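Local coordinates for plasmin and fibronectin-binding protein A (Streptococcus pneumoniae, PDB 4MR0), which acts as a fibronectin-dependent adhesin and invasin of the pneumococcal surface, binding human fibronectin, plasmin, plasminogen and serum albumin, at residues 133-138 with 162-167; 158-163 with 191-196; 179-184 with 222-227; 183-188 with 235-240; 241-246 with 262-267. All blocks are in the same frame, centred on the assembly; numbering follows the deposited sequence.

Contact 1: residues 133-138 with 162-167; sequences QAIQDA and EIVFLK. With MN (manganese (II) ion), chain F.
The helix at the N-terminal end of the parallel beta-helix meets the first coils here, through I135 and Q136 packed on V164 and F165. The side chains of I135 and V164 cross at about a right angle, with I135 CG2 4.0 Å from V164 CG1. Q136 CG is anti to the backbone N (chi1 -167°) and the chain bends at chi2, and its amide end lies by the backbone of F165. Q136 CD sits 3.7 Å from F165 N. K167 touches the same amide group, and its NZ forms a salt bridge with D140 of the helix. Just before the strand, E162 OE2 binds manganese at 2.2 Å. E162 OE1 accepts the backbone N-H of I163 on its anti lone pair (2.7 Å) and a hydrogen from a manganese-bound water. With the metal bond, these two hold the carboxylate in place. H189 and T200 also bind the metal. A helix covering the N-terminal end of the coil stack is characteristic of the pectate lyase-like beta-helix.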
# COMPACT_ATOMS: atom_id res chain seq x y z
N GLN A 133 -30.53 -4.42 -1.69
CA GLN A 133 -31.55 -3.84 -0.82
C GLN A 133 -31.75 -4.61 0.48
O GLN A 133 -31.96 -4.02 1.53
CB GLN A 133 -32.89 -3.72 -1.55
CG GLN A 133 -33.90 -2.84 -0.82
CD GLN A 133 -33.40 -1.42 -0.61
OE1 GLN A 133 -33.17 -0.98 0.51
NE2 GLN A 133 -33.23 -0.70 -1.71
N ALA A 134 -31.69 -5.94 0.40
CA ALA A 134 -31.85 -6.77 1.59
C ALA A 134 -30.71 -6.52 2.56
O ALA A 134 -30.92 -6.37 3.77
CB ALA A 134 -31.89 -8.25 1.20
N ILE A 135 -29.49 -6.47 2.02
CA ILE A 135 -28.30 -6.22 2.82
C ILE A 135 -28.37 -4.82 3.44
O ILE A 135 -28.10 -4.64 4.62
CB ILE A 135 -27.02 -6.35 1.95
CG1 ILE A 135 -26.88 -7.80 1.48
CG2 ILE A 135 -25.78 -5.92 2.74
CD1 ILE A 135 -25.90 -7.99 0.33
N GLN A 136 -28.77 -3.83 2.65
CA GLN A 136 -28.87 -2.47 3.17
C GLN A 136 -29.91 -2.37 4.29
O GLN A 136 -29.70 -1.69 5.29
CB GLN A 136 -29.22 -1.49 2.05
CG GLN A 136 -29.03 -0.02 2.43
CD GLN A 136 -27.60 0.31 2.84
OE1 GLN A 136 -27.30 0.53 4.02
NE2 GLN A 136 -26.70 0.33 1.87
N ASP A 137 -31.05 -3.05 4.11
CA ASP A 137 -32.09 -3.02 5.13
C ASP A 137 -31.59 -3.65 6.43
O ASP A 137 -31.95 -3.21 7.52
CB ASP A 137 -33.35 -3.76 4.65
CG ASP A 137 -33.97 -3.12 3.42
OD1 ASP A 137 -33.88 -1.89 3.28
OD2 ASP A 137 -34.57 -3.85 2.59
N ALA A 138 -30.77 -4.69 6.30
CA ALA A 138 -30.22 -5.36 7.47
C ALA A 138 -29.32 -4.37 8.21
O ALA A 138 -29.43 -4.21 9.43
CB ALA A 138 -29.42 -6.58 7.05
N GLU A 162 -25.57 -2.31 -6.83
CA GLU A 162 -25.30 -0.93 -6.44
C GLU A 162 -24.52 -0.96 -5.13
O GLU A 162 -24.39 -2.01 -4.50
CB GLU A 162 -26.60 -0.12 -6.27
CG GLU A 162 -26.81 0.97 -7.33
CD GLU A 162 -25.93 2.21 -7.14
OE1 GLU A 162 -25.10 2.24 -6.20
OE2 GLU A 162 -26.06 3.17 -7.93
N ILE A 163 -24.01 0.21 -4.75
CA ILE A 163 -23.21 0.38 -3.54
C ILE A 163 -23.98 0.17 -2.25
O ILE A 163 -25.12 0.61 -2.12
CB ILE A 163 -22.59 1.80 -3.51
CG1 ILE A 163 -21.80 2.06 -4.79
CG2 ILE A 163 -21.70 1.97 -2.28
CD1 ILE A 163 -21.37 3.51 -4.97
N VAL A 164 -23.34 -0.51 -1.30
CA VAL A 164 -23.90 -0.77 0.02
C VAL A 164 -23.25 0.25 0.95
O VAL A 164 -22.04 0.49 0.87
CB VAL A 164 -23.54 -2.19 0.51
CG1 VAL A 164 -24.03 -2.39 1.94
CG2 VAL A 164 -24.16 -3.23 -0.43
N PHE A 165 -24.04 0.86 1.83
CA PHE A 165 -23.51 1.86 2.73
C PHE A 165 -23.43 1.39 4.18
O PHE A 165 -24.45 1.07 4.80
CB PHE A 165 -24.35 3.13 2.62
CG PHE A 165 -24.46 3.64 1.22
CD1 PHE A 165 -23.37 4.23 0.60
CD2 PHE A 165 -25.64 3.46 0.49
CE1 PHE A 165 -23.44 4.63 -0.74
CE2 PHE A 165 -25.72 3.86 -0.84
CZ PHE A 165 -24.62 4.45 -1.45
N LEU A 166 -22.21 1.35 4.70
CA LEU A 166 -21.99 0.94 6.07
C LEU A 166 -22.45 2.09 6.95
O LEU A 166 -22.42 3.25 6.52
CB LEU A 166 -20.50 0.66 6.31
CG LEU A 166 -19.92 -0.43 5.39
CD1 LEU A 166 -18.42 -0.54 5.62
CD2 LEU A 166 -20.61 -1.76 5.67
N LYS A 167 -22.91 1.78 8.15
CA LYS A 167 -23.39 2.82 9.05
C LYS A 167 -22.68 2.68 10.38
O LYS A 167 -22.11 1.63 10.68
CB LYS A 167 -24.90 2.70 9.27
CG LYS A 167 -25.75 2.73 7.99
CD LYS A 167 -25.77 4.10 7.35
CE LYS A 167 -26.71 4.14 6.15
NZ LYS A 167 -28.13 3.91 6.55
MN MN F . -25.35 5.23 -8.01
O HOH W 1 -24.71 4.85 -5.75
O HOH W 2 -26.30 5.42 -10.19
O HOH W 3 -27.33 5.71 -7.03

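Contact 2: residues 158-163 with 191-196; sequences YLVKEI and SIVFMT. With MN (manganese (II) ion), chain F.
M195 has chi2 -169° and chi3 -173°, an extended chain that carries its methyl to I163. I163 in turn has chi2 169°, which sends CD1 out to meet it. The two chains cross obliquely, with I163 CD1 3.5 Å from M195 CE. I163 CG2 also lies 3.8 Å from M195 CG. I163 packs on a backbone carbonyl as well: I163 CG1 rests 3.5 Å from I192 O. That oxygen is buried under the isoleucine and has no hydrogen-bond partner in the model. Further back, the side chains of V160 and V193 cross at about a right angle, with V160 CG2 4.1 Å from V193 CG1. V193 CG1 also lies over one face of the F194 ring, offset toward its rim. No hydrogen bond joins the two segments, and apolar side chains carry the contact. The chain turns a corner at V193, between strands 191-192 and 194-195. Helix 132-143 covers V160 through R132 and I135. Strand 178-182 packs on V193 through I180 and N182. On the neighbouring strand 243-252, A247 touches both I192 and M195.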
# COMPACT_ATOMS: atom_id res chain seq x y z
N TYR A 158 -23.71 -13.37 -2.51
CA TYR A 158 -24.59 -12.22 -2.50
C TYR A 158 -24.24 -11.18 -3.55
O TYR A 158 -23.30 -10.40 -3.38
CB TYR A 158 -24.56 -11.60 -1.11
CG TYR A 158 -24.91 -12.60 -0.03
CD1 TYR A 158 -26.24 -12.81 0.33
CD2 TYR A 158 -23.93 -13.37 0.58
CE1 TYR A 158 -26.59 -13.77 1.27
CE2 TYR A 158 -24.26 -14.34 1.53
CZ TYR A 158 -25.59 -14.54 1.87
OH TYR A 158 -25.93 -15.49 2.79
N LEU A 159 -24.99 -11.18 -4.64
CA LEU A 159 -24.77 -10.24 -5.72
C LEU A 159 -25.34 -8.87 -5.35
O LEU A 159 -26.42 -8.78 -4.76
CB LEU A 159 -25.48 -10.73 -6.99
CG LEU A 159 -25.58 -9.75 -8.16
CD1 LEU A 159 -24.20 -9.56 -8.79
CD2 LEU A 159 -26.57 -10.27 -9.20
N VAL A 160 -24.59 -7.80 -5.66
CA VAL A 160 -25.08 -6.44 -5.41
C VAL A 160 -24.92 -5.65 -6.70
O VAL A 160 -23.87 -5.67 -7.33
CB VAL A 160 -24.34 -5.72 -4.26
CG1 VAL A 160 -24.62 -6.44 -2.94
CG2 VAL A 160 -22.84 -5.64 -4.54
N LYS A 161 -25.98 -4.95 -7.10
CA LYS A 161 -25.93 -4.17 -8.33
C LYS A 161 -25.73 -2.68 -8.10
O LYS A 161 -25.72 -1.88 -9.04
CB LYS A 161 -27.18 -4.41 -9.17
CG LYS A 161 -27.27 -5.83 -9.72
CD LYS A 161 -28.22 -5.88 -10.91
CE LYS A 161 -28.35 -7.28 -11.46
NZ LYS A 161 -29.16 -7.27 -12.72
N GLU A 162 -25.57 -2.31 -6.83
CA GLU A 162 -25.30 -0.93 -6.44
C GLU A 162 -24.52 -0.96 -5.13
O GLU A 162 -24.39 -2.01 -4.50
CB GLU A 162 -26.60 -0.12 -6.27
CG GLU A 162 -26.81 0.97 -7.33
CD GLU A 162 -25.93 2.21 -7.14
OE1 GLU A 162 -25.10 2.24 -6.20
OE2 GLU A 162 -26.06 3.17 -7.93
N ILE A 163 -24.01 0.21 -4.75
CA ILE A 163 -23.21 0.38 -3.54
C ILE A 163 -23.98 0.17 -2.25
O ILE A 163 -25.12 0.61 -2.12
CB ILE A 163 -22.59 1.80 -3.51
CG1 ILE A 163 -21.80 2.06 -4.79
CG2 ILE A 163 -21.70 1.97 -2.28
CD1 ILE A 163 -21.37 3.51 -4.97
N SER A 191 -17.26 1.44 -8.99
CA SER A 191 -17.67 0.05 -8.82
C SER A 191 -16.97 -0.44 -7.56
O SER A 191 -16.09 -1.30 -7.60
CB SER A 191 -17.24 -0.78 -10.04
OG SER A 191 -17.71 -2.12 -9.94
N ILE A 192 -17.37 0.15 -6.43
CA ILE A 192 -16.83 -0.18 -5.12
C ILE A 192 -18.02 -0.67 -4.31
O ILE A 192 -19.03 0.03 -4.20
CB ILE A 192 -16.20 1.07 -4.48
CG1 ILE A 192 -15.08 1.59 -5.39
CG2 ILE A 192 -15.69 0.76 -3.07
CD1 ILE A 192 -14.47 2.93 -4.96
N VAL A 193 -17.89 -1.86 -3.74
CA VAL A 193 -18.97 -2.49 -2.98
C VAL A 193 -19.50 -1.80 -1.72
O VAL A 193 -20.71 -1.66 -1.55
CB VAL A 193 -18.59 -3.95 -2.61
CG1 VAL A 193 -19.77 -4.65 -1.97
CG2 VAL A 193 -18.16 -4.69 -3.87
N PHE A 194 -18.59 -1.39 -0.83
CA PHE A 194 -18.97 -0.75 0.42
C PHE A 194 -18.40 0.66 0.59
O PHE A 194 -17.24 0.90 0.28
CB PHE A 194 -18.50 -1.60 1.61
CG PHE A 194 -19.10 -2.97 1.66
CD1 PHE A 194 -20.44 -3.13 1.99
CD2 PHE A 194 -18.34 -4.09 1.36
CE1 PHE A 194 -21.01 -4.40 2.05
CE2 PHE A 194 -18.90 -5.36 1.41
CZ PHE A 194 -20.24 -5.51 1.75
N MET A 195 -19.23 1.57 1.11
CA MET A 195 -18.83 2.95 1.38
C MET A 195 -19.39 3.39 2.74
O MET A 195 -20.40 2.84 3.20
CB MET A 195 -19.36 3.89 0.30
CG MET A 195 -18.63 3.78 -1.03
SD MET A 195 -19.08 5.11 -2.19
CE MET A 195 -18.26 4.62 -3.67
N THR A 196 -18.72 4.34 3.39
CA THR A 196 -19.16 4.83 4.70
C THR A 196 -19.89 6.16 4.58
O THR A 196 -20.10 6.86 5.57
CB THR A 196 -17.97 5.01 5.66
OG1 THR A 196 -17.08 6.00 5.13
CG2 THR A 196 -17.23 3.69 5.85
MN MN F . -25.35 5.23 -8.01
O HOH W 1 -24.71 4.85 -5.75
O HOH W 2 -26.30 5.42 -10.19
O HOH W 3 -27.33 5.71 -7.03

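Contact 3: residues 179-184 with 222-227; sequences TILNGI and DMNGAL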
# COMPACT_ATOMS: atom_id res chain seq x y z
N THR A 179 -19.78 -15.19 0.09
CA THR A 179 -19.07 -14.35 -0.88
C THR A 179 -19.94 -13.19 -1.34
O THR A 179 -21.09 -13.38 -1.74
CB THR A 179 -18.66 -15.16 -2.14
OG1 THR A 179 -17.69 -16.15 -1.79
CG2 THR A 179 -18.06 -14.23 -3.19
N ILE A 180 -19.40 -11.98 -1.28
CA ILE A 180 -20.14 -10.82 -1.74
C ILE A 180 -19.67 -10.60 -3.18
O ILE A 180 -18.48 -10.39 -3.42
CB ILE A 180 -19.85 -9.60 -0.84
CG1 ILE A 180 -20.49 -9.85 0.53
CG2 ILE A 180 -20.40 -8.33 -1.47
CD1 ILE A 180 -20.32 -8.74 1.51
N LEU A 181 -20.60 -10.70 -4.13
CA LEU A 181 -20.25 -10.55 -5.54
C LEU A 181 -20.53 -9.16 -6.09
O LEU A 181 -21.67 -8.69 -6.10
CB LEU A 181 -21.01 -11.59 -6.37
CG LEU A 181 -20.79 -11.58 -7.89
CD1 LEU A 181 -19.32 -11.82 -8.21
CD2 LEU A 181 -21.68 -12.64 -8.53
N ASN A 182 -19.48 -8.50 -6.57
CA ASN A 182 -19.64 -7.16 -7.13
C ASN A 182 -20.32 -7.15 -8.50
O ASN A 182 -19.72 -7.56 -9.50
CB ASN A 182 -18.30 -6.45 -7.22
CG ASN A 182 -18.42 -5.07 -7.83
OD1 ASN A 182 -19.49 -4.47 -7.79
ND2 ASN A 182 -17.32 -4.57 -8.40
N GLY A 183 -21.56 -6.67 -8.53
CA GLY A 183 -22.30 -6.59 -9.78
C GLY A 183 -22.57 -5.16 -10.19
O GLY A 183 -23.44 -4.89 -11.02
N ILE A 184 -21.81 -4.23 -9.62
CA ILE A 184 -21.97 -2.81 -9.92
C ILE A 184 -21.31 -2.51 -11.27
O ILE A 184 -20.08 -2.41 -11.37
CB ILE A 184 -21.33 -1.95 -8.82
CG1 ILE A 184 -21.82 -2.43 -7.45
CG2 ILE A 184 -21.71 -0.49 -8.99
CD1 ILE A 184 -21.03 -1.87 -6.27
N ASP A 222 -15.69 -10.67 -3.91
CA ASP A 222 -15.24 -10.86 -5.28
C ASP A 222 -15.44 -9.52 -5.97
O ASP A 222 -16.56 -9.16 -6.34
CB ASP A 222 -16.09 -11.93 -5.97
CG ASP A 222 -15.54 -12.33 -7.33
OD1 ASP A 222 -14.82 -11.53 -7.95
OD2 ASP A 222 -15.84 -13.46 -7.78
N MET A 223 -14.37 -8.77 -6.16
CA MET A 223 -14.49 -7.48 -6.80
C MET A 223 -14.83 -7.64 -8.28
O MET A 223 -15.04 -6.65 -9.00
CB MET A 223 -13.22 -6.68 -6.55
CG MET A 223 -12.99 -6.42 -5.06
SD MET A 223 -11.45 -5.53 -4.62
CE MET A 223 -10.28 -7.04 -4.63
N ASN A 224 -14.86 -8.90 -8.72
CA ASN A 224 -15.27 -9.29 -10.07
C ASN A 224 -14.60 -8.57 -11.24
O ASN A 224 -15.25 -8.26 -12.25
CB ASN A 224 -16.80 -9.10 -10.13
CG ASN A 224 -17.49 -10.03 -11.12
OD1 ASN A 224 -16.94 -11.04 -11.55
ND2 ASN A 224 -18.74 -9.69 -11.46
N GLY A 225 -13.30 -8.32 -11.13
CA GLY A 225 -12.61 -7.60 -12.18
C GLY A 225 -11.85 -8.35 -13.26
O GLY A 225 -11.18 -7.72 -14.08
N ALA A 226 -11.93 -9.68 -13.29
CA ALA A 226 -11.22 -10.46 -14.31
C ALA A 226 -11.50 -9.91 -15.71
O ALA A 226 -12.62 -9.47 -16.01
CB ALA A 226 -11.62 -11.93 -14.23
N LEU A 227 -10.48 -9.93 -16.57
CA LEU A 227 -10.59 -9.41 -17.93
C LEU A 227 -11.31 -10.31 -18.92
O LEU A 227 -11.41 -11.52 -18.72
CB LEU A 227 -9.20 -9.11 -18.49
CG LEU A 227 -8.28 -8.16 -17.73
CD1 LEU A 227 -6.97 -8.04 -18.48
CD2 LEU A 227 -8.94 -6.80 -17.57
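Two backbone bonds pair L181 with D222 as a parallel bridge: D222 N donates to I180 O (2.8 Å) and N182 N donates to D222 O (3.0 Å). Two asparagine amides then extend the pairing past the strand end. N224 ND2 donates to N182 O at 3.1 Å, a bond lying near the amide plane of N224. N182 ND2 donates to M223 O at 3.1 Å, standing above the plane of that carbonyl. With CG anti to its backbone N (chi1 178°), the N182 amide lies beside 222-227. N182 OD1 accepts from I184 N at 3.0 Å, an Asx turn. Outside the segments, N182 ND2 also bonds to S191 OG, and N224 OD1 to N236 ND2. Packing lies around these bonds. L181 and D222 lie side by side, and L181 CD1 touches D222 OD2 and N224 CG, both at 3.9 Å. T179 CG2 meets D222 CB. N182 thus uses its backbone N and O and both polar ends of its amide. That fixes the rotation of the amide and ties the end of one coil to the turn of the next.

Contact 4: residues 183-188 with 235-240; sequences GINIKN and KNLPLI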
# COMPACT_ATOMS: atom_id res chain seq x y z
N GLY A 183 -21.56 -6.67 -8.53
CA GLY A 183 -22.30 -6.59 -9.78
C GLY A 183 -22.57 -5.16 -10.19
O GLY A 183 -23.44 -4.89 -11.02
N ILE A 184 -21.81 -4.23 -9.62
CA ILE A 184 -21.97 -2.81 -9.92
C ILE A 184 -21.31 -2.51 -11.27
O ILE A 184 -20.08 -2.41 -11.37
CB ILE A 184 -21.33 -1.95 -8.82
CG1 ILE A 184 -21.82 -2.43 -7.45
CG2 ILE A 184 -21.71 -0.49 -8.99
CD1 ILE A 184 -21.03 -1.87 -6.27
N ASN A 185 -22.14 -2.38 -12.30
CA ASN A 185 -21.66 -2.12 -13.66
C ASN A 185 -22.38 -0.90 -14.21
O ASN A 185 -23.29 -1.01 -15.04
CB ASN A 185 -21.93 -3.37 -14.52
CG ASN A 185 -21.50 -3.19 -15.96
OD1 ASN A 185 -20.37 -2.79 -16.25
ND2 ASN A 185 -22.41 -3.50 -16.88
N ILE A 186 -21.96 0.27 -13.75
CA ILE A 186 -22.56 1.54 -14.12
C ILE A 186 -21.55 2.48 -14.79
O ILE A 186 -20.44 2.67 -14.31
CB ILE A 186 -23.16 2.22 -12.86
CG1 ILE A 186 -24.15 1.26 -12.19
CG2 ILE A 186 -23.87 3.51 -13.23
CD1 ILE A 186 -24.66 1.73 -10.84
N LYS A 187 -21.96 3.06 -15.91
CA LYS A 187 -21.12 3.98 -16.68
C LYS A 187 -20.81 5.27 -15.91
O LYS A 187 -21.69 5.82 -15.25
CB LYS A 187 -21.83 4.33 -17.99
CG LYS A 187 -21.00 5.11 -18.98
CD LYS A 187 -19.96 4.21 -19.62
CE LYS A 187 -19.13 4.98 -20.62
NZ LYS A 187 -18.13 4.10 -21.28
N ASN A 188 -19.57 5.75 -16.00
CA ASN A 188 -19.18 6.99 -15.33
C ASN A 188 -19.55 6.92 -13.85
O ASN A 188 -19.96 7.92 -13.25
CB ASN A 188 -19.93 8.16 -15.98
CG ASN A 188 -19.39 9.52 -15.57
OD1 ASN A 188 -20.13 10.50 -15.47
ND2 ASN A 188 -18.08 9.60 -15.34
N LYS A 235 -14.42 -8.58 -17.76
CA LYS A 235 -15.36 -9.51 -18.39
C LYS A 235 -16.82 -9.40 -17.94
O LYS A 235 -17.71 -9.34 -18.78
CB LYS A 235 -14.86 -10.94 -18.18
CG LYS A 235 -15.80 -12.01 -18.70
CD LYS A 235 -15.20 -13.38 -18.49
CE LYS A 235 -16.14 -14.47 -18.95
NZ LYS A 235 -15.52 -15.82 -18.81
N ASN A 236 -17.06 -9.39 -16.63
CA ASN A 236 -18.42 -9.33 -16.12
C ASN A 236 -18.97 -7.94 -15.79
O ASN A 236 -20.14 -7.81 -15.43
CB ASN A 236 -18.56 -10.21 -14.87
CG ASN A 236 -18.22 -11.67 -15.14
OD1 ASN A 236 -18.61 -12.22 -16.17
ND2 ASN A 236 -17.52 -12.30 -14.21
N LEU A 237 -18.13 -6.92 -15.90
CA LEU A 237 -18.54 -5.54 -15.62
C LEU A 237 -17.91 -4.69 -16.71
O LEU A 237 -17.02 -3.87 -16.46
CB LEU A 237 -18.02 -5.12 -14.24
CG LEU A 237 -18.45 -6.02 -13.07
CD1 LEU A 237 -17.64 -5.68 -11.82
CD2 LEU A 237 -19.94 -5.86 -12.82
N PRO A 238 -18.39 -4.86 -17.96
CA PRO A 238 -17.90 -4.14 -19.14
C PRO A 238 -17.95 -2.62 -19.14
O PRO A 238 -17.25 -1.98 -19.93
CB PRO A 238 -18.71 -4.76 -20.28
CG PRO A 238 -20.01 -5.09 -19.61
CD PRO A 238 -19.55 -5.70 -18.31
N LEU A 239 -18.76 -2.03 -18.26
CA LEU A 239 -18.88 -0.57 -18.23
C LEU A 239 -18.02 0.18 -17.19
O LEU A 239 -17.95 1.40 -17.23
CB LEU A 239 -20.34 -0.16 -18.03
CG LEU A 239 -21.34 -0.63 -19.10
CD1 LEU A 239 -22.72 -0.08 -18.77
CD2 LEU A 239 -20.90 -0.15 -20.48
N ILE A 240 -17.37 -0.54 -16.28
CA ILE A 240 -16.57 0.12 -15.25
C ILE A 240 -15.15 0.49 -15.68
O ILE A 240 -14.62 -0.03 -16.67
CB ILE A 240 -16.47 -0.76 -13.98
CG1 ILE A 240 -15.64 -2.01 -14.28
CG2 ILE A 240 -17.88 -1.17 -13.53
CD1 ILE A 240 -15.32 -2.84 -13.06
O HOH W 4 -17.48 4.46 -17.33
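N185 and L239 make the one direct hydrogen bond between these two loops. L239 N donates to N185 OD1 at 2.7 Å, with an angle of 153° at the hydrogen. The donor lies in the carbonyl plane, on a lone pair. N185 CG is anti to the backbone N (chi1 178°), and its amide meets the type I turn from L237 to I240. The bond closing that turn, I240 N to L237 O, is weak. A water makes a second link. It accepts from N188 N at 2.8 Å and donates to L239 O at 3.1 Å. The remaining contacts are van der Waals. The N185 side chain crosses those of P238 and L239 at about a right angle. N185 OD1 is 3.2 Å from L239 CB, and P238 CD lies 3.7 Å from the same oxygen. L237 CD2 packs on N185 CB at 3.6 Å. I240 CG2 approaches I184 O to 3.3 Å, and that carbonyl takes its hydrogen bond from S191 OG. The CB of I186 points away, and its side chain touches E162 of the manganese site. One short, in-plane bond orients the N185 carbonyl toward the turn. Hydrocarbon of L237, P238 and L239 packs on that asparagine, and L237 and I240 on the carbonyl of I184, while a water bridges N188 and L239.

Contact 5: residues 241-246 with 262-267; sequences NSSGAF and KDSYQG
S243 and Y265 grip each other by two hydrogen bonds. S243 N donates to Y265 O at 3.0 Å, and Y265 N donates to S243 OG at 2.8 Å with an angle of 159°. Both polar groups of the Y265 backbone are thus held by one serine. S243 OG sits between its backbone N and carbonyl carbon (chi1 71°), the crowded position, and it also bonds to M223 O. A third bond follows, from S264 OG to S243 O at 2.9 Å. S264 OG takes a weak bond from G267 N as well. G267 CA lies 3.7 Å from S243 O, where a CB would clash. Beside these, S242 CA makes a CA-H...O contact of 2.9 Å to Y265 O. The edge of the Y265 ring meets 241-246 near the ring plane, with Y265 CD2 3.5 Å from S242 N. Over the centre of that ring, Q266 CG stands 3.9 Å above the plane. Q266 O is buried here without a partner in the model. Behind this layer, the backbone of G244 pairs with S191 and V193, and L227 touches Y265. Serine hydroxyls bond to main-chain N and O where strand 260-265 ends beside the start of strand 243-252. The chain turns at A245, as at the corners of a parallel beta-helix, and 262-267 lies in a PbH1 repeat.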
# COMPACT_ATOMS: atom_id res chain seq x y z
N ASN A 241 -14.54 1.40 -14.93
CA ASN A 241 -13.16 1.83 -15.19
C ASN A 241 -12.23 1.27 -14.11
O ASN A 241 -11.02 1.27 -14.27
CB ASN A 241 -13.04 3.35 -15.22
CG ASN A 241 -13.63 3.95 -16.48
OD1 ASN A 241 -13.41 3.43 -17.59
ND2 ASN A 241 -14.34 5.07 -16.33
N SER A 242 -12.81 0.79 -13.01
CA SER A 242 -12.05 0.20 -11.90
C SER A 242 -13.04 -0.39 -10.88
O SER A 242 -14.19 0.03 -10.83
CB SER A 242 -11.18 1.25 -11.21
OG SER A 242 -11.96 2.16 -10.45
N SER A 243 -12.60 -1.38 -10.11
CA SER A 243 -13.46 -1.95 -9.09
C SER A 243 -12.68 -2.06 -7.79
O SER A 243 -11.45 -2.21 -7.80
CB SER A 243 -13.99 -3.33 -9.52
OG SER A 243 -12.97 -4.31 -9.51
N GLY A 244 -13.40 -1.97 -6.68
CA GLY A 244 -12.79 -2.06 -5.36
C GLY A 244 -13.79 -2.62 -4.37
O GLY A 244 -14.93 -2.92 -4.74
N ALA A 245 -13.40 -2.73 -3.10
CA ALA A 245 -14.30 -3.27 -2.08
C ALA A 245 -14.78 -2.25 -1.06
O ALA A 245 -15.97 -2.22 -0.72
CB ALA A 245 -13.63 -4.45 -1.35
N PHE A 246 -13.86 -1.44 -0.55
CA PHE A 246 -14.19 -0.45 0.47
C PHE A 246 -13.73 0.97 0.19
O PHE A 246 -12.61 1.18 -0.28
CB PHE A 246 -13.58 -0.87 1.82
CG PHE A 246 -14.23 -2.06 2.46
CD1 PHE A 246 -15.36 -1.91 3.26
CD2 PHE A 246 -13.69 -3.34 2.30
CE1 PHE A 246 -15.94 -3.01 3.89
CE2 PHE A 246 -14.26 -4.44 2.93
CZ PHE A 246 -15.38 -4.28 3.73
N LYS A 262 -10.78 -10.51 -3.87
CA LYS A 262 -10.38 -11.04 -5.17
C LYS A 262 -10.63 -10.19 -6.40
O LYS A 262 -11.67 -9.54 -6.53
CB LYS A 262 -11.08 -12.38 -5.42
CG LYS A 262 -10.81 -13.48 -4.41
CD LYS A 262 -11.52 -14.75 -4.86
CE LYS A 262 -11.30 -15.90 -3.89
NZ LYS A 262 -11.95 -17.15 -4.38
N ASP A 263 -9.67 -10.25 -7.31
CA ASP A 263 -9.74 -9.62 -8.61
C ASP A 263 -10.25 -8.19 -8.76
O ASP A 263 -11.32 -7.95 -9.31
CB ASP A 263 -10.55 -10.54 -9.53
CG ASP A 263 -10.07 -11.97 -9.47
OD1 ASP A 263 -8.86 -12.19 -9.66
OD2 ASP A 263 -10.89 -12.88 -9.21
N SER A 264 -9.44 -7.25 -8.30
CA SER A 264 -9.77 -5.85 -8.43
C SER A 264 -9.53 -5.48 -9.89
O SER A 264 -8.55 -5.91 -10.48
CB SER A 264 -8.84 -5.03 -7.53
OG SER A 264 -8.94 -3.65 -7.82
N TYR A 265 -10.43 -4.70 -10.49
CA TYR A 265 -10.22 -4.28 -11.88
C TYR A 265 -9.44 -2.97 -11.80
O TYR A 265 -10.03 -1.91 -11.54
CB TYR A 265 -11.56 -4.04 -12.59
CG TYR A 265 -11.39 -3.53 -14.02
CD1 TYR A 265 -10.67 -4.28 -14.96
CD2 TYR A 265 -11.96 -2.32 -14.43
CE1 TYR A 265 -10.52 -3.83 -16.27
CE2 TYR A 265 -11.81 -1.87 -15.74
CZ TYR A 265 -11.09 -2.63 -16.65
OH TYR A 265 -10.94 -2.19 -17.95
N GLN A 266 -8.13 -3.07 -12.02
CA GLN A 266 -7.22 -1.92 -11.96
C GLN A 266 -7.67 -0.88 -10.94
O GLN A 266 -7.81 0.30 -11.26
CB GLN A 266 -7.07 -1.28 -13.35
CG GLN A 266 -8.36 -0.75 -13.98
CD GLN A 266 -8.13 -0.19 -15.37
OE1 GLN A 266 -9.04 0.32 -16.01
NE2 GLN A 266 -6.90 -0.29 -15.85
N GLY A 267 -7.90 -1.32 -9.71
CA GLY A 267 -8.35 -0.39 -8.70
C GLY A 267 -7.82 -0.63 -7.30
O GLY A 267 -6.91 -1.44 -7.08

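The five contacts lie along the N-terminal part of the parallel beta-helix. Contact 1, at its helix-covered end, is centred about 27 Å from the chain centre, and contact 5 about 14 Å from the chain centre. Contacts 1 and 2 share E162, I163 and a manganese ion, with centres about 8 Å apart. Contacts 2 and 3 alternate along the chain, centres about 9 Å apart. Contacts 3 and 4 share G183 and I184, just after strand 178-182. Probable backbone hydrogen bonds join contact 5 to contact 3 (M223 N to K262 O), about 8 Å between centres, and to contact 2 (F194 N to A245 O). Successive coils are joined within the beta-helical part of this longer surface adhesin.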